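Local coordinates for amino acid adenylation domain-containing protein (Bacillus stratosphericus LAMA 585, PDB 6ULY) that probably selects a branched alpha-keto acid and activates it as its acyl adenylate in nonribosomal depsipeptide synthesis, at residues 327-332 against 341-346; 380-385 against 448-453; 267-272 against 300-305; 227-232 against 337-342. One frame throughout, in Å; residues are numbered along the deposited sequence.

Contact 1 of 4, residues 327-332 against 341-346; sequences IRPAFG and VFSFAI. With QA7 (5'-O-{(S)-hydroxy[(4-methyl-2-oxopentanoyl)oxy]phosphoryl}adenosine), chain C.
I327 meets I346 through its carbonyl, whose O lies 3.5 Å from I346 CB. A water ties the same corner together, donating to I327 O and S343 O and accepting from I346 N. R328 runs out past F344: its CD comes 3.8 Å from F344 CD1, the guanidinium and ring planes stand 61° apart, and NH1 is held by N207 on helix 193-207. P329 works at two ends. Its ring carbon CD packs 3.5 Å from I346 CG1, while its O takes a nearly straight bond from S343 N (2.9 Å, 163°) in the carbonyl plane. A330 sets CB 3.6 Å from CD1 of F342 on one sheet face and turns its O to the adenine, accepting from QA7 N24 at 2.7 Å. At F331 the backbone bond to V341 O is weak (3.4 Å from F331 N), but the side chains mesh on the other sheet face. V341 CG2, wedged between its own N and carbonyl carbon, meets the F331 ring in its plane, as does the ribose carbon C13 of QA7. This is the antiparallel beta hairpin of strands 327-333 and 338-342, whose first strand lines the adenylate pocket.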
# COMPACT_ATOMS: atom_id res chain seq x y z
N ILE A 327 20.61 -18.35 22.44
CA ILE A 327 19.61 -17.78 21.55
C ILE A 327 19.08 -16.49 22.16
O ILE A 327 18.53 -16.49 23.27
CB ILE A 327 18.47 -18.77 21.29
CG1 ILE A 327 18.92 -19.84 20.29
CG2 ILE A 327 17.23 -18.03 20.78
CD1 ILE A 327 17.88 -20.89 19.99
N ARG A 328 19.24 -15.38 21.43
CA ARG A 328 18.81 -14.06 21.89
C ARG A 328 17.75 -13.52 20.94
O ARG A 328 18.08 -12.99 19.87
CB ARG A 328 20.01 -13.12 21.97
CG ARG A 328 21.08 -13.62 22.91
CD ARG A 328 22.18 -12.59 23.13
NE ARG A 328 23.34 -13.20 23.77
CZ ARG A 328 24.51 -12.60 23.94
NH1 ARG A 328 24.69 -11.35 23.52
NH2 ARG A 328 25.51 -13.24 24.52
N PRO A 329 16.47 -13.64 21.28
CA PRO A 329 15.44 -12.98 20.47
C PRO A 329 15.70 -11.48 20.37
O PRO A 329 16.20 -10.85 21.31
CB PRO A 329 14.14 -13.27 21.24
CG PRO A 329 14.43 -14.52 22.00
CD PRO A 329 15.89 -14.46 22.36
N ALA A 330 15.38 -10.92 19.21
CA ALA A 330 15.60 -9.50 18.98
C ALA A 330 14.57 -8.98 17.98
O ALA A 330 14.04 -9.74 17.17
CB ALA A 330 17.02 -9.23 18.47
N PHE A 331 14.31 -7.68 18.05
CA PHE A 331 13.40 -7.02 17.12
C PHE A 331 14.02 -5.71 16.66
O PHE A 331 14.73 -5.04 17.41
CB PHE A 331 12.02 -6.75 17.76
CG PHE A 331 11.36 -5.50 17.25
CD1 PHE A 331 10.66 -5.51 16.05
CD2 PHE A 331 11.44 -4.31 17.95
CE1 PHE A 331 10.05 -4.37 15.57
CE2 PHE A 331 10.83 -3.17 17.48
CZ PHE A 331 10.14 -3.19 16.29
N GLY A 332 13.73 -5.35 15.42
CA GLY A 332 14.18 -4.07 14.90
C GLY A 332 13.55 -3.81 13.55
O GLY A 332 12.74 -4.60 13.05
N VAL A 341 15.93 -4.09 20.59
CA VAL A 341 15.67 -4.87 21.79
C VAL A 341 16.37 -6.22 21.66
O VAL A 341 16.40 -6.80 20.57
CB VAL A 341 14.16 -5.07 22.05
CG1 VAL A 341 13.51 -3.77 22.48
CG2 VAL A 341 13.48 -5.64 20.81
N PHE A 342 16.90 -6.72 22.77
CA PHE A 342 17.53 -8.03 22.83
C PHE A 342 17.10 -8.73 24.11
O PHE A 342 17.12 -8.12 25.19
CB PHE A 342 19.06 -7.93 22.80
CG PHE A 342 19.63 -7.48 21.48
CD1 PHE A 342 19.91 -8.40 20.49
CD2 PHE A 342 19.90 -6.14 21.25
CE1 PHE A 342 20.43 -7.99 19.28
CE2 PHE A 342 20.43 -5.72 20.04
CZ PHE A 342 20.69 -6.65 19.06
N SER A 343 16.70 -9.99 23.99
CA SER A 343 16.30 -10.80 25.14
C SER A 343 17.42 -11.78 25.49
O SER A 343 17.90 -12.52 24.63
CB SER A 343 15.01 -11.57 24.83
OG SER A 343 14.72 -12.51 25.85
N PHE A 344 17.82 -11.77 26.76
CA PHE A 344 18.90 -12.63 27.26
C PHE A 344 18.37 -13.69 28.22
O PHE A 344 19.10 -14.14 29.11
CB PHE A 344 19.98 -11.81 27.95
CG PHE A 344 20.39 -10.58 27.20
CD1 PHE A 344 21.38 -10.64 26.24
CD2 PHE A 344 19.77 -9.37 27.45
CE1 PHE A 344 21.76 -9.50 25.55
CE2 PHE A 344 20.14 -8.23 26.76
CZ PHE A 344 21.14 -8.30 25.81
N ALA A 345 17.12 -14.12 28.04
CA ALA A 345 16.44 -14.96 29.01
C ALA A 345 16.04 -16.33 28.48
O ALA A 345 15.49 -17.13 29.24
CB ALA A 345 15.18 -14.24 29.53
N ILE A 346 16.27 -16.61 27.20
CA ILE A 346 15.91 -17.91 26.65
C ILE A 346 16.88 -18.96 27.17
O ILE A 346 18.11 -18.78 27.13
CB ILE A 346 15.91 -17.87 25.11
CG1 ILE A 346 14.80 -16.94 24.60
CG2 ILE A 346 15.76 -19.28 24.54
CD1 ILE A 346 13.39 -17.41 24.92
C01 QA7 C . 16.59 -7.88 14.62
C02 QA7 C . 16.69 -7.61 13.17
C03 QA7 C . 17.89 -6.74 12.88
C04 QA7 C . 15.35 -7.11 12.76
C05 QA7 C . 15.28 -5.98 11.78
C06 QA7 C . 14.41 -6.12 10.57
C10 QA7 C . 11.15 -4.99 10.22
C11 QA7 C . 9.97 -5.61 10.56
C12 QA7 C . 9.44 -5.04 11.94
C13 QA7 C . 8.80 -5.96 12.42
C14 QA7 C . 9.45 -7.36 11.84
C16 QA7 C . 11.42 -7.80 13.10
C18 QA7 C . 10.70 -9.13 14.60
C19 QA7 C . 10.48 -10.00 15.66
C21 QA7 C . 8.32 -10.13 15.11
C23 QA7 C . 9.67 -8.81 13.83
N15 QA7 C . 10.15 -7.98 12.89
N17 QA7 C . 11.78 -8.49 14.14
N20 QA7 C . 9.29 -10.46 15.87
N22 QA7 C . 8.47 -9.33 14.11
N24 QA7 C . 11.54 -10.35 16.50
O07 QA7 C . 14.21 -5.10 9.71
O09 QA7 C . 11.64 -5.42 9.01
O25 QA7 C . 10.20 -7.05 10.88
O26 QA7 C . 7.42 -6.06 12.00
O27 QA7 C . 8.66 -3.75 11.88
O28 QA7 C . 13.62 -5.61 7.45
O29 QA7 C . 13.00 -3.62 8.25
O30 QA7 C . 13.92 -7.11 10.39
O31 QA7 C . 15.85 -5.02 11.99
P08 QA7 C . 13.09 -4.97 8.60
O HOH W 1 18.35 -15.26 25.50

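Contact 2 of 4, residues 380-385 against 448-453; sequences FTELGK and EGRLTL. With QA7 (5'-O-{(S)-hydroxy[(4-methyl-2-oxopentanoyl)oxy]phosphoryl}adenosine), chain C.
R450 and E382 are joined by a side-on salt bridge in which two guanidinium nitrogens grip one carboxylate oxygen. NE is 2.8 Å from E382 OE2 in a nearly straight bond (163°), and NH2 reaches the same OE2 at 3.2 Å. Both bonds lie in the guanidinium plane, but the carboxylate is turned 70° to it: NH2 uses the syn lone pair, while NE arrives from above the carboxylate plane. A bend at chi3 of R450 (-63°) brings NE to this position. K385 crosses R450 at a slant, its CG 3.6 Å from R450 CG and its NZ 3.9 Å from R450 NH1, near the guanidinium plane. Beyond the bridge, T452 fits between two neighbours, with OG1 against E382 CG and CG2 3.4 Å from F380 CB. The backbones join where L383 N donates to L451 O at 2.8 Å and L451 N to G384 O at 2.9 Å; L383 and G384 both face L451, as in a classic beta bulge. L383 and L453 then extend to the adenine of QA7. With two R450 donors on OE2, the carboxylate is probably ionised, and it probably offsets part of the repulsion between K385 and R450.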
# COMPACT_ATOMS: atom_id res chain seq x y z
N PHE A 380 4.11 -16.14 23.84
CA PHE A 380 4.92 -15.17 23.11
C PHE A 380 6.35 -15.20 23.63
O PHE A 380 6.59 -15.45 24.82
CB PHE A 380 4.36 -13.75 23.26
CG PHE A 380 2.95 -13.60 22.76
CD1 PHE A 380 2.68 -13.60 21.40
CD2 PHE A 380 1.90 -13.44 23.65
CE1 PHE A 380 1.38 -13.45 20.94
CE2 PHE A 380 0.61 -13.28 23.19
CZ PHE A 380 0.35 -13.29 21.83
N THR A 381 7.29 -14.95 22.73
CA THR A 381 8.70 -14.86 23.09
C THR A 381 9.04 -13.41 23.42
O THR A 381 8.89 -12.53 22.57
CB THR A 381 9.58 -15.36 21.94
OG1 THR A 381 9.22 -16.71 21.62
CG2 THR A 381 11.05 -15.29 22.34
N GLU A 382 9.49 -13.18 24.65
CA GLU A 382 9.95 -11.85 25.03
C GLU A 382 11.14 -11.45 24.16
O GLU A 382 12.02 -12.27 23.87
CB GLU A 382 10.34 -11.82 26.50
CG GLU A 382 9.17 -11.98 27.46
CD GLU A 382 9.58 -11.79 28.92
OE1 GLU A 382 10.03 -12.78 29.54
OE2 GLU A 382 9.45 -10.66 29.43
N LEU A 383 11.16 -10.18 23.76
CA LEU A 383 12.24 -9.66 22.93
C LEU A 383 13.18 -8.75 23.71
O LEU A 383 14.16 -8.25 23.14
CB LEU A 383 11.65 -8.93 21.72
CG LEU A 383 10.71 -9.79 20.87
CD1 LEU A 383 10.25 -9.04 19.62
CD2 LEU A 383 11.35 -11.12 20.48
N GLY A 384 12.91 -8.52 24.99
CA GLY A 384 13.90 -7.93 25.88
C GLY A 384 13.75 -6.43 26.04
O GLY A 384 12.85 -5.79 25.49
N LYS A 385 14.68 -5.88 26.81
CA LYS A 385 14.70 -4.47 27.11
C LYS A 385 15.30 -3.68 25.95
O LYS A 385 16.11 -4.21 25.18
CB LYS A 385 15.51 -4.19 28.37
CG LYS A 385 14.91 -4.76 29.63
CD LYS A 385 15.49 -4.09 30.87
CE LYS A 385 14.81 -4.61 32.14
NZ LYS A 385 14.99 -6.08 32.31
N GLU A 448 7.67 -5.55 32.52
CA GLU A 448 8.93 -5.34 33.23
C GLU A 448 9.95 -4.62 32.35
O GLU A 448 11.15 -4.88 32.43
CB GLU A 448 9.51 -6.66 33.74
CG GLU A 448 8.58 -7.44 34.66
CD GLU A 448 8.27 -6.70 35.95
OE1 GLU A 448 9.17 -6.00 36.47
OE2 GLU A 448 7.13 -6.82 36.45
N GLY A 449 9.46 -3.71 31.50
CA GLY A 449 10.33 -2.96 30.62
C GLY A 449 10.81 -3.71 29.40
O GLY A 449 11.64 -3.17 28.65
N ARG A 450 10.32 -4.92 29.18
CA ARG A 450 10.75 -5.76 28.07
C ARG A 450 9.64 -5.84 27.04
O ARG A 450 8.48 -6.10 27.38
CB ARG A 450 11.13 -7.16 28.58
CG ARG A 450 12.23 -7.14 29.64
CD ARG A 450 12.67 -8.53 30.05
NE ARG A 450 11.59 -9.30 30.67
CZ ARG A 450 11.42 -9.44 31.98
NH1 ARG A 450 12.24 -8.85 32.84
NH2 ARG A 450 10.41 -10.16 32.44
N LEU A 451 9.99 -5.62 25.77
CA LEU A 451 9.02 -5.61 24.69
C LEU A 451 8.68 -7.03 24.26
O LEU A 451 9.54 -7.90 24.21
CB LEU A 451 9.56 -4.83 23.50
CG LEU A 451 8.73 -4.85 22.22
CD1 LEU A 451 7.43 -4.09 22.41
CD2 LEU A 451 9.54 -4.27 21.07
N THR A 452 7.41 -7.24 23.92
CA THR A 452 6.96 -8.51 23.35
C THR A 452 6.01 -8.18 22.21
O THR A 452 4.95 -7.59 22.43
CB THR A 452 6.28 -9.39 24.39
OG1 THR A 452 7.23 -9.80 25.38
CG2 THR A 452 5.69 -10.63 23.75
N LEU A 453 6.41 -8.54 20.99
CA LEU A 453 5.56 -8.31 19.82
C LEU A 453 4.50 -9.40 19.72
O LEU A 453 4.77 -10.57 19.99
CB LEU A 453 6.41 -8.28 18.55
CG LEU A 453 6.79 -6.89 18.03
CD1 LEU A 453 7.21 -5.97 19.15
CD2 LEU A 453 7.91 -7.00 17.01
C01 QA7 C . 16.59 -7.88 14.62
C02 QA7 C . 16.69 -7.61 13.17
C03 QA7 C . 17.89 -6.74 12.88
C04 QA7 C . 15.35 -7.11 12.76
C05 QA7 C . 15.28 -5.98 11.78
C06 QA7 C . 14.41 -6.12 10.57
C10 QA7 C . 11.15 -4.99 10.22
C11 QA7 C . 9.97 -5.61 10.56
C12 QA7 C . 9.44 -5.04 11.94
C13 QA7 C . 8.80 -5.96 12.42
C14 QA7 C . 9.45 -7.36 11.84
C16 QA7 C . 11.42 -7.80 13.10
C18 QA7 C . 10.70 -9.13 14.60
C19 QA7 C . 10.48 -10.00 15.66
C21 QA7 C . 8.32 -10.13 15.11
C23 QA7 C . 9.67 -8.81 13.83
N15 QA7 C . 10.15 -7.98 12.89
N17 QA7 C . 11.78 -8.49 14.14
N20 QA7 C . 9.29 -10.46 15.87
N22 QA7 C . 8.47 -9.33 14.11
N24 QA7 C . 11.54 -10.35 16.50
O07 QA7 C . 14.21 -5.10 9.71
O09 QA7 C . 11.64 -5.42 9.01
O25 QA7 C . 10.20 -7.05 10.88
O26 QA7 C . 7.42 -6.06 12.00
O27 QA7 C . 8.66 -3.75 11.88
O28 QA7 C . 13.62 -5.61 7.45
O29 QA7 C . 13.00 -3.62 8.25
O30 QA7 C . 13.92 -7.11 10.39
O31 QA7 C . 15.85 -5.02 11.99
P08 QA7 C . 13.09 -4.97 8.60
O HOH W 2 7.51 -11.37 20.46

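Contact 3 of 4, residues 267-272 against 300-305; sequences KTWAPN and NGAEAV. With QA7 (5'-O-{(S)-hydroxy[(4-methyl-2-oxopentanoyl)oxy]phosphoryl}adenosine), chain C; SO4 (sulfate ion), chain P.
One wall of the adenylate pocket starts where A270 and N300 pair as neighbouring parallel strands and G301 to A304 then turn along the ligand. The strand bond itself is weak: G301 N lies 3.3 Å from A270 O. W269 brings the rim of its indole, not a face, to this turn. CZ3 comes 3.5 Å from G301 O, which lies in the ring plane, while NE1 is bonded elsewhere, to D217. G301 has no side chain, and a beta carbon there would run into C01 of the acyl tail. P271 packs its CG 3.9 Å from A302 CB, just as the first strand gives out.

The two strands, 267-270 and 297-301, are joined by a helical connection that begins with helix 272-279, a beta-alpha-beta crossover, and, being parallel, both end at the same edge of the sheet. There N272 and N300 meet with their amides almost coplanar, 16° apart. N300 ND2 donates to N272 OD1 at 3.2 Å, nearly straight (169°) and on a lone pair. N272, its CG anti to the backbone N (chi1 -169°), spends its own ND2 on Q565 of helix 560-570. Its CB sits 3.1 Å from A304 O, which takes a bond from the same glutamine. A water donates to N300 OD1 at 2.7 Å and accepts from E303 N and, weakly, from N272 N. On the ligand side E303 O lies 3.0 Å from N20 of the adenine, and A304 N donates to O1 of a sulfate ion, probably from the crystallisation liquor.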
# COMPACT_ATOMS: atom_id res chain seq x y z
N LYS A 267 29.30 -15.71 17.59
CA LYS A 267 28.00 -15.08 17.42
C LYS A 267 27.55 -15.24 15.98
O LYS A 267 28.36 -15.34 15.06
CB LYS A 267 28.04 -13.60 17.80
CG LYS A 267 28.91 -12.74 16.90
CD LYS A 267 28.92 -11.28 17.34
CE LYS A 267 29.64 -10.42 16.32
NZ LYS A 267 29.67 -8.99 16.69
N THR A 268 26.23 -15.25 15.81
CA THR A 268 25.59 -15.39 14.50
C THR A 268 24.13 -14.98 14.67
O THR A 268 23.68 -14.70 15.79
CB THR A 268 25.72 -16.82 13.96
OG1 THR A 268 25.32 -16.86 12.59
CG2 THR A 268 24.87 -17.79 14.77
N TRP A 269 23.40 -14.93 13.56
CA TRP A 269 21.98 -14.60 13.64
C TRP A 269 21.25 -15.13 12.42
O TRP A 269 21.86 -15.49 11.41
CB TRP A 269 21.76 -13.09 13.75
CG TRP A 269 21.79 -12.37 12.44
CD1 TRP A 269 22.88 -12.06 11.70
CD2 TRP A 269 20.66 -11.85 11.74
NE1 TRP A 269 22.51 -11.39 10.56
CE2 TRP A 269 21.15 -11.24 10.56
CE3 TRP A 269 19.28 -11.84 11.98
CZ2 TRP A 269 20.31 -10.63 9.63
CZ3 TRP A 269 18.45 -11.24 11.05
CH2 TRP A 269 18.97 -10.64 9.90
N ALA A 270 19.93 -15.16 12.54
CA ALA A 270 19.04 -15.52 11.45
C ALA A 270 17.60 -15.25 11.89
O ALA A 270 17.33 -15.19 13.10
CB ALA A 270 19.20 -17.00 11.05
N PRO A 271 16.68 -15.07 10.95
CA PRO A 271 15.26 -15.07 11.31
C PRO A 271 14.82 -16.45 11.78
O PRO A 271 15.53 -17.45 11.62
CB PRO A 271 14.54 -14.67 10.01
CG PRO A 271 15.61 -14.01 9.17
CD PRO A 271 16.89 -14.70 9.54
N ASN A 272 13.63 -16.49 12.37
CA ASN A 272 13.17 -17.72 13.01
C ASN A 272 13.10 -18.89 12.03
O ASN A 272 13.24 -20.04 12.44
CB ASN A 272 11.81 -17.49 13.66
CG ASN A 272 11.39 -18.63 14.56
OD1 ASN A 272 11.91 -18.78 15.67
ND2 ASN A 272 10.46 -19.45 14.08
N ASN A 300 18.07 -14.20 17.18
CA ASN A 300 16.90 -14.65 16.44
C ASN A 300 15.96 -13.46 16.28
O ASN A 300 15.33 -13.03 17.25
CB ASN A 300 16.22 -15.81 17.17
CG ASN A 300 15.04 -16.38 16.40
OD1 ASN A 300 14.54 -15.76 15.47
ND2 ASN A 300 14.60 -17.56 16.80
N GLY A 301 15.87 -12.92 15.07
CA GLY A 301 15.04 -11.76 14.84
C GLY A 301 14.77 -11.53 13.37
O GLY A 301 15.40 -12.14 12.49
N ALA A 302 13.80 -10.64 13.12
CA ALA A 302 13.32 -10.23 11.80
C ALA A 302 11.89 -10.71 11.58
O ALA A 302 11.17 -10.20 10.71
CB ALA A 302 14.21 -10.73 10.66
N GLU A 303 11.45 -11.70 12.36
CA GLU A 303 10.08 -12.19 12.28
C GLU A 303 9.73 -12.83 13.62
O GLU A 303 10.53 -12.84 14.56
CB GLU A 303 9.91 -13.17 11.12
CG GLU A 303 10.84 -14.38 11.16
CD GLU A 303 10.68 -15.27 9.94
OE1 GLU A 303 11.08 -16.45 10.00
OE2 GLU A 303 10.15 -14.80 8.92
N ALA A 304 8.52 -13.37 13.69
CA ALA A 304 8.03 -13.94 14.94
C ALA A 304 8.97 -15.02 15.45
O ALA A 304 9.30 -15.96 14.72
CB ALA A 304 6.62 -14.51 14.74
N VAL A 305 9.39 -14.88 16.70
CA VAL A 305 10.24 -15.87 17.36
C VAL A 305 9.32 -16.87 18.04
O VAL A 305 8.59 -16.53 18.97
CB VAL A 305 11.19 -15.22 18.36
CG1 VAL A 305 12.09 -16.27 19.02
CG2 VAL A 305 12.03 -14.15 17.68
C01 QA7 C . 16.59 -7.88 14.62
C02 QA7 C . 16.69 -7.61 13.17
C03 QA7 C . 17.89 -6.74 12.88
C04 QA7 C . 15.35 -7.11 12.76
C05 QA7 C . 15.28 -5.98 11.78
C06 QA7 C . 14.41 -6.12 10.57
C10 QA7 C . 11.15 -4.99 10.22
C11 QA7 C . 9.97 -5.61 10.56
C12 QA7 C . 9.44 -5.04 11.94
C13 QA7 C . 8.80 -5.96 12.42
C14 QA7 C . 9.45 -7.36 11.84
C16 QA7 C . 11.42 -7.80 13.10
C18 QA7 C . 10.70 -9.13 14.60
C19 QA7 C . 10.48 -10.00 15.66
C21 QA7 C . 8.32 -10.13 15.11
C23 QA7 C . 9.67 -8.81 13.83
N15 QA7 C . 10.15 -7.98 12.89
N17 QA7 C . 11.78 -8.49 14.14
N20 QA7 C . 9.29 -10.46 15.87
N22 QA7 C . 8.47 -9.33 14.11
N24 QA7 C . 11.54 -10.35 16.50
O07 QA7 C . 14.21 -5.10 9.71
O09 QA7 C . 11.64 -5.42 9.01
O25 QA7 C . 10.20 -7.05 10.88
O26 QA7 C . 7.42 -6.06 12.00
O27 QA7 C . 8.66 -3.75 11.88
O28 QA7 C . 13.62 -5.61 7.45
O29 QA7 C . 13.00 -3.62 8.25
O30 QA7 C . 13.92 -7.11 10.39
O31 QA7 C . 15.85 -5.02 11.99
P08 QA7 C . 13.09 -4.97 8.60
S SO4 P . 6.11 -13.43 10.75
O1 SO4 P . 6.76 -12.33 11.35
O2 SO4 P . 4.83 -13.01 10.34
O3 SO4 P . 6.82 -13.90 9.62
O4 SO4 P . 5.95 -14.49 11.67
O HOH W 3 13.12 -14.07 13.85

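Contact 4 of 4, residues 227-232 against 337-342; sequences IVMFHL and SSAVVF. With QA7 (5'-O-{(S)-hydroxy[(4-methyl-2-oxopentanoyl)oxy]phosphoryl}adenosine), chain C.
M229 approaches F342 with its sulfur at the edge of the ring, a Met-aromatic contact in which SD stands 5.3 Å from the ring centroid and 76° off the normal. The nearest ring atom is F342 CZ, 4.2 Å from SD. The same sulfur touches A339 CB at 3.8 Å and the methyl C03 of the acyl group of QA7, also at 3.8 Å. M229 is straight through chi1 and chi2 and then bends at chi3 (65°), which places CE against C03 too. A339 CB meets the other methyl, C01, at 3.7 Å, and S338 CB also touches C03. Nearer the backbone, M229 CB sits 3.6 Å from S338 OG, whose hydroxyl makes a weak hydrogen bond with N199 OD1, and V228 CG1 packs beside the same oxygen. The helix has a wider pi-type turn here, with L232 N bonded to I227 O at 2.8 Å. The helix and strand axes pass 7.7 Å apart at 98°. Of the helix segment, V228 and M229 make the contacts. Their side chains bring carbon and sulfur, set against A339, the F342 ring edge and the hydroxyl of S338. Together with the ligand's branched end lying between M229, S338 and A339, this is consistent with recognition of the isobutyl tail by shape and dispersion, while the keto oxygen O31 lies close to S338 CA.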
# COMPACT_ATOMS: atom_id res chain seq x y z
N ILE A 227 23.77 -5.66 7.45
CA ILE A 227 24.71 -4.57 7.24
C ILE A 227 25.05 -3.89 8.57
O ILE A 227 26.23 -3.62 8.84
CB ILE A 227 24.15 -3.57 6.21
CG1 ILE A 227 25.12 -2.40 6.00
CG2 ILE A 227 22.76 -3.05 6.61
CD1 ILE A 227 26.51 -2.83 5.51
N VAL A 228 24.06 -3.64 9.42
CA VAL A 228 24.29 -2.89 10.65
C VAL A 228 24.51 -3.84 11.82
O VAL A 228 25.58 -3.83 12.43
CB VAL A 228 23.12 -1.93 10.96
CG1 VAL A 228 23.40 -1.15 12.24
CG2 VAL A 228 22.89 -0.98 9.79
N MET A 229 23.50 -4.65 12.14
CA MET A 229 23.56 -5.43 13.38
C MET A 229 24.80 -6.31 13.43
O MET A 229 25.28 -6.64 14.53
CB MET A 229 22.31 -6.28 13.53
CG MET A 229 22.25 -7.04 14.85
SD MET A 229 20.72 -7.96 15.09
CE MET A 229 20.84 -9.17 13.78
N PHE A 230 25.35 -6.70 12.28
CA PHE A 230 26.52 -7.58 12.25
C PHE A 230 27.69 -6.90 11.56
O PHE A 230 28.68 -6.57 12.23
CB PHE A 230 26.16 -8.92 11.61
CG PHE A 230 25.79 -9.96 12.62
CD1 PHE A 230 26.60 -11.07 12.82
CD2 PHE A 230 24.66 -9.82 13.41
CE1 PHE A 230 26.28 -12.02 13.76
CE2 PHE A 230 24.34 -10.76 14.36
CZ PHE A 230 25.15 -11.87 14.53
N HIS A 231 27.62 -6.65 10.25
CA HIS A 231 28.81 -6.17 9.55
C HIS A 231 29.38 -4.92 10.21
O HIS A 231 30.56 -4.88 10.58
CB HIS A 231 28.48 -5.90 8.08
CG HIS A 231 29.62 -5.33 7.30
ND1 HIS A 231 30.86 -5.93 7.24
CD2 HIS A 231 29.72 -4.19 6.57
CE1 HIS A 231 31.67 -5.20 6.49
NE2 HIS A 231 31.00 -4.14 6.08
N LEU A 232 28.55 -3.88 10.40
CA LEU A 232 29.07 -2.64 10.96
C LEU A 232 29.40 -2.80 12.44
O LEU A 232 30.39 -2.23 12.92
CB LEU A 232 28.07 -1.50 10.75
CG LEU A 232 27.97 -0.99 9.31
CD1 LEU A 232 26.94 0.13 9.22
CD2 LEU A 232 29.31 -0.53 8.77
N SER A 337 17.58 1.35 12.17
CA SER A 337 18.96 0.88 12.06
C SER A 337 19.16 -0.53 12.62
O SER A 337 20.23 -0.85 13.13
CB SER A 337 19.93 1.84 12.75
OG SER A 337 19.89 3.12 12.15
N SER A 338 18.14 -1.38 12.50
CA SER A 338 18.19 -2.80 12.87
C SER A 338 17.68 -2.98 14.30
O SER A 338 16.70 -2.33 14.69
CB SER A 338 19.60 -3.39 12.67
OG SER A 338 20.46 -3.20 13.78
N ALA A 339 18.30 -3.86 15.08
CA ALA A 339 17.70 -4.28 16.34
C ALA A 339 17.76 -3.16 17.38
O ALA A 339 18.73 -2.41 17.45
CB ALA A 339 18.39 -5.52 16.87
N VAL A 340 16.70 -3.07 18.19
CA VAL A 340 16.65 -2.13 19.30
C VAL A 340 16.26 -2.80 20.61
O VAL A 340 16.27 -2.14 21.65
CB VAL A 340 15.68 -0.96 19.00
CG1 VAL A 340 16.20 -0.15 17.82
CG2 VAL A 340 14.27 -1.48 18.72
N VAL A 341 15.93 -4.09 20.59
CA VAL A 341 15.67 -4.87 21.79
C VAL A 341 16.37 -6.22 21.66
O VAL A 341 16.40 -6.80 20.57
CB VAL A 341 14.16 -5.07 22.05
CG1 VAL A 341 13.51 -3.77 22.48
CG2 VAL A 341 13.48 -5.64 20.81
N PHE A 342 16.90 -6.72 22.77
CA PHE A 342 17.53 -8.03 22.83
C PHE A 342 17.10 -8.73 24.11
O PHE A 342 17.12 -8.12 25.19
CB PHE A 342 19.06 -7.93 22.80
CG PHE A 342 19.63 -7.48 21.48
CD1 PHE A 342 19.91 -8.40 20.49
CD2 PHE A 342 19.90 -6.14 21.25
CE1 PHE A 342 20.43 -7.99 19.28
CE2 PHE A 342 20.43 -5.72 20.04
CZ PHE A 342 20.69 -6.65 19.06
C01 QA7 C . 16.59 -7.88 14.62
C02 QA7 C . 16.69 -7.61 13.17
C03 QA7 C . 17.89 -6.74 12.88
C04 QA7 C . 15.35 -7.11 12.76
C05 QA7 C . 15.28 -5.98 11.78
C06 QA7 C . 14.41 -6.12 10.57
C10 QA7 C . 11.15 -4.99 10.22
C11 QA7 C . 9.97 -5.61 10.56
C12 QA7 C . 9.44 -5.04 11.94
C13 QA7 C . 8.80 -5.96 12.42
C14 QA7 C . 9.45 -7.36 11.84
C16 QA7 C . 11.42 -7.80 13.10
C18 QA7 C . 10.70 -9.13 14.60
C19 QA7 C . 10.48 -10.00 15.66
C21 QA7 C . 8.32 -10.13 15.11
C23 QA7 C . 9.67 -8.81 13.83
N15 QA7 C . 10.15 -7.98 12.89
N17 QA7 C . 11.78 -8.49 14.14
N20 QA7 C . 9.29 -10.46 15.87
N22 QA7 C . 8.47 -9.33 14.11
N24 QA7 C . 11.54 -10.35 16.50
O07 QA7 C . 14.21 -5.10 9.71
O09 QA7 C . 11.64 -5.42 9.01
O25 QA7 C . 10.20 -7.05 10.88
O26 QA7 C . 7.42 -6.06 12.00
O27 QA7 C . 8.66 -3.75 11.88
O28 QA7 C . 13.62 -5.61 7.45
O29 QA7 C . 13.00 -3.62 8.25
O30 QA7 C . 13.92 -7.11 10.39
O31 QA7 C . 15.85 -5.02 11.99
P08 QA7 C . 13.09 -4.97 8.60

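From the N terminus, 227-232 on helix 224-237 opens the longest of these loops, closed by contact 4 at strand 338-342. Contact 3 opens and closes inside it, joining neighbouring strands 267-270 and 297-301. Contact 1 opens on strand 327-333 and closes a short hairpin on the same strand, 338-342, that ends contact 4; they share V341 and F342. Contact 2 comes last and in series, its 63-residue span linking the segment that runs from strand 377-381 to strand 385-386, the edge of the large mixed sheet, to strand 450-456 at the edge of a separate five-stranded antiparallel sheet. L383 nevertheless packs on F331 and V341, and T381 bonds to V305. All four contacts touch the same adenylate.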